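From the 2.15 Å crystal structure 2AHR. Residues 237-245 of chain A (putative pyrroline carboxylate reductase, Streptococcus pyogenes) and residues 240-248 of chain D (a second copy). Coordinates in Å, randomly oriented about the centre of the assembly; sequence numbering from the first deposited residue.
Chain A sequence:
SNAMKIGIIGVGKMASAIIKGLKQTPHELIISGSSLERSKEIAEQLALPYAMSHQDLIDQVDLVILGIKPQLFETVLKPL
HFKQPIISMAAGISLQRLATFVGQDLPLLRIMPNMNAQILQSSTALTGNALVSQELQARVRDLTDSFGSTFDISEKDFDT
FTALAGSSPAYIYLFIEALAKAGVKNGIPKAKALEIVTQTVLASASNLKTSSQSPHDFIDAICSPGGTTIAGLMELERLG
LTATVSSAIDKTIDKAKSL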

# COMPACT_ATOMS: atom_id res chain seq x y z
N GLU A 237 -1.77 -14.31 7.18
CA GLU A 237 -3.01 -13.83 6.57
C GLU A 237 -2.97 -12.33 6.38
O GLU A 237 -3.37 -11.84 5.34
CB GLU A 237 -4.24 -14.20 7.43
CG GLU A 237 -4.59 -15.69 7.45
CD GLU A 237 -5.16 -16.19 6.12
OE1 GLU A 237 -5.54 -15.35 5.26
OE2 GLU A 237 -5.24 -17.42 5.95
N ARG A 238 -2.50 -11.61 7.39
CA ARG A 238 -2.37 -10.15 7.25
C ARG A 238 -1.53 -9.76 6.03
O ARG A 238 -1.91 -8.86 5.29
CB ARG A 238 -1.78 -9.53 8.52
CG ARG A 238 -1.89 -7.99 8.54
CD ARG A 238 -1.28 -7.36 9.81
NE ARG A 238 0.19 -7.51 9.89
CZ ARG A 238 1.07 -6.61 9.43
NH1 ARG A 238 0.67 -5.50 8.82
NH2 ARG A 238 2.38 -6.82 9.58
N LEU A 239 -0.41 -10.46 5.83
CA LEU A 239 0.57 -10.06 4.80
C LEU A 239 0.40 -10.82 3.49
O LEU A 239 1.08 -10.55 2.50
CB LEU A 239 2.00 -10.18 5.35
CG LEU A 239 2.33 -9.22 6.52
CD1 LEU A 239 3.69 -9.54 7.11
CD2 LEU A 239 2.31 -7.75 6.08
N GLY A 240 -0.54 -11.77 3.48
CA GLY A 240 -1.04 -12.33 2.23
C GLY A 240 -0.27 -13.54 1.73
O GLY A 240 -0.14 -13.73 0.52
N LEU A 241 0.22 -14.38 2.63
CA LEU A 241 0.95 -15.57 2.17
C LEU A 241 0.24 -16.29 1.02
O LEU A 241 0.85 -16.57 -0.01
CB LEU A 241 1.23 -16.55 3.31
CG LEU A 241 1.90 -17.81 2.71
CD1 LEU A 241 3.39 -17.54 2.49
CD2 LEU A 241 1.69 -19.01 3.53
N THR A 242 -1.04 -16.61 1.19
CA THR A 242 -1.77 -17.38 0.20
C THR A 242 -1.88 -16.66 -1.14
O THR A 242 -1.60 -17.26 -2.19
CB THR A 242 -3.19 -17.81 0.71
OG1 THR A 242 -3.04 -18.53 1.95
CG2 THR A 242 -3.94 -18.71 -0.31
N ALA A 243 -2.29 -15.39 -1.12
CA ALA A 243 -2.36 -14.56 -2.33
C ALA A 243 -1.02 -14.51 -3.04
O ALA A 243 -0.96 -14.52 -4.27
CB ALA A 243 -2.82 -13.11 -1.97
N THR A 244 0.06 -14.41 -2.27
CA THR A 244 1.39 -14.25 -2.82
C THR A 244 1.85 -15.49 -3.59
O THR A 244 2.43 -15.40 -4.70
CB THR A 244 2.39 -13.89 -1.68
OG1 THR A 244 2.17 -12.53 -1.27
CG2 THR A 244 3.85 -14.06 -2.15
N VAL A 245 1.64 -16.66 -3.00
CA VAL A 245 1.95 -17.94 -3.66
C VAL A 245 1.13 -18.11 -4.94
O VAL A 245 1.66 -18.44 -6.01
CB VAL A 245 1.70 -19.08 -2.67
CG1 VAL A 245 1.79 -20.44 -3.38
CG2 VAL A 245 2.70 -18.97 -1.51
N GLY D 240 6.74 -10.10 -1.53
CA GLY D 240 7.42 -10.13 -0.22
C GLY D 240 7.32 -11.47 0.51
O GLY D 240 7.16 -11.50 1.73
N LEU D 241 7.44 -12.58 -0.20
CA LEU D 241 7.28 -13.87 0.47
C LEU D 241 8.21 -13.95 1.69
O LEU D 241 7.76 -14.28 2.80
CB LEU D 241 7.54 -15.06 -0.48
CG LEU D 241 7.62 -16.42 0.24
CD1 LEU D 241 6.24 -16.86 0.64
CD2 LEU D 241 8.21 -17.46 -0.61
N THR D 242 9.49 -13.64 1.48
CA THR D 242 10.49 -13.77 2.56
C THR D 242 10.17 -12.91 3.79
O THR D 242 10.26 -13.37 4.92
CB THR D 242 11.96 -13.53 2.05
OG1 THR D 242 12.31 -14.55 1.10
CG2 THR D 242 12.97 -13.63 3.21
N ALA D 243 9.83 -11.65 3.55
CA ALA D 243 9.49 -10.75 4.64
C ALA D 243 8.18 -11.17 5.34
O ALA D 243 8.01 -11.01 6.54
CB ALA D 243 9.35 -9.33 4.11
N THR D 244 7.24 -11.67 4.56
CA THR D 244 6.00 -12.20 5.15
C THR D 244 6.29 -13.35 6.14
O THR D 244 5.84 -13.32 7.28
CB THR D 244 5.06 -12.62 4.02
OG1 THR D 244 4.58 -11.41 3.39
CG2 THR D 244 3.90 -13.48 4.53
N VAL D 245 7.07 -14.35 5.72
CA VAL D 245 7.40 -15.50 6.60
C VAL D 245 8.14 -15.02 7.85
O VAL D 245 7.83 -15.43 8.98
CB VAL D 245 8.27 -16.52 5.83
CG1 VAL D 245 8.71 -17.71 6.72
CG2 VAL D 245 7.51 -17.04 4.62
N SER D 246 9.07 -14.09 7.66
CA SER D 246 9.89 -13.57 8.74
C SER D 246 9.05 -12.79 9.75
O SER D 246 9.17 -12.95 10.98
CB SER D 246 11.01 -12.68 8.15
OG SER D 246 11.78 -12.10 9.18
N SER D 247 8.16 -11.98 9.22
CA SER D 247 7.24 -11.25 10.08
C SER D 247 6.34 -12.22 10.89
O SER D 247 6.14 -12.00 12.07
CB SER D 247 6.43 -10.26 9.25
OG SER D 247 5.66 -9.43 10.10
N ALA D 248 5.86 -13.31 10.29
CA ALA D 248 5.06 -14.30 11.04
C ALA D 248 5.85 -14.96 12.14
O ALA D 248 5.32 -15.21 13.24
CB ALA D 248 4.53 -15.37 10.11
O HOH W 1 3.36 -11.90 1.11

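No direct hydrogen bond joins the two stretches; the polar link between them is a single water held by both copies of the same threonine. Water 1 accepts from T244(A) OG1 at 2.7 Å and from T244(D) OG1 at 2.6 Å, and it donates to the carbonyl L239(A) O at 3.0 Å. With both hydroxyls giving their protons to the water, one of the water's own hydrogens can satisfy the carbonyl.

The backbones that frame this site run nearly antiparallel, the N-to-C directions of helix 241-245 of chain A and helix 241-248 of chain D lying 160° apart. Their axes come no closer than 10.5 Å, so side chains fill the space between them. In each chain G240 has positive phi and occupies the N-cap position, and its carbonyl receives the first helical bond, from T244(A) N to G240(A) O at 2.9 Å and from T244(D) N to G240(D) O at 2.8 Å. In chain A, a CB at residue 240 would also be jammed against the preceding carbonyl.

Apolar packing accompanies the water. The two copies of L241 meet end to end, L241(A) CD1 lying 3.5 Å from L241(D) CD1. Their CA-to-CB bonds point sideways, but the same t, p rotamer in each copy brings the side-chain ends together. Each leucine also packs against the threonine methyl of the other copy: L241(A) CB to T244(D) CG2 and L241(D) CB to T244(A) CG2 are both 4.2 Å. T244(D) thus offers its hydroxyl to the water and its methyl to the leucine.

L239(A) extends the contact along the chain D helix. Its CB approaches T244(D) OG1 at 3.5 Å, while its CD1 reaches S247(D) CB at 3.6 Å, one helical turn further on. Together the two stretches bury 340 Å².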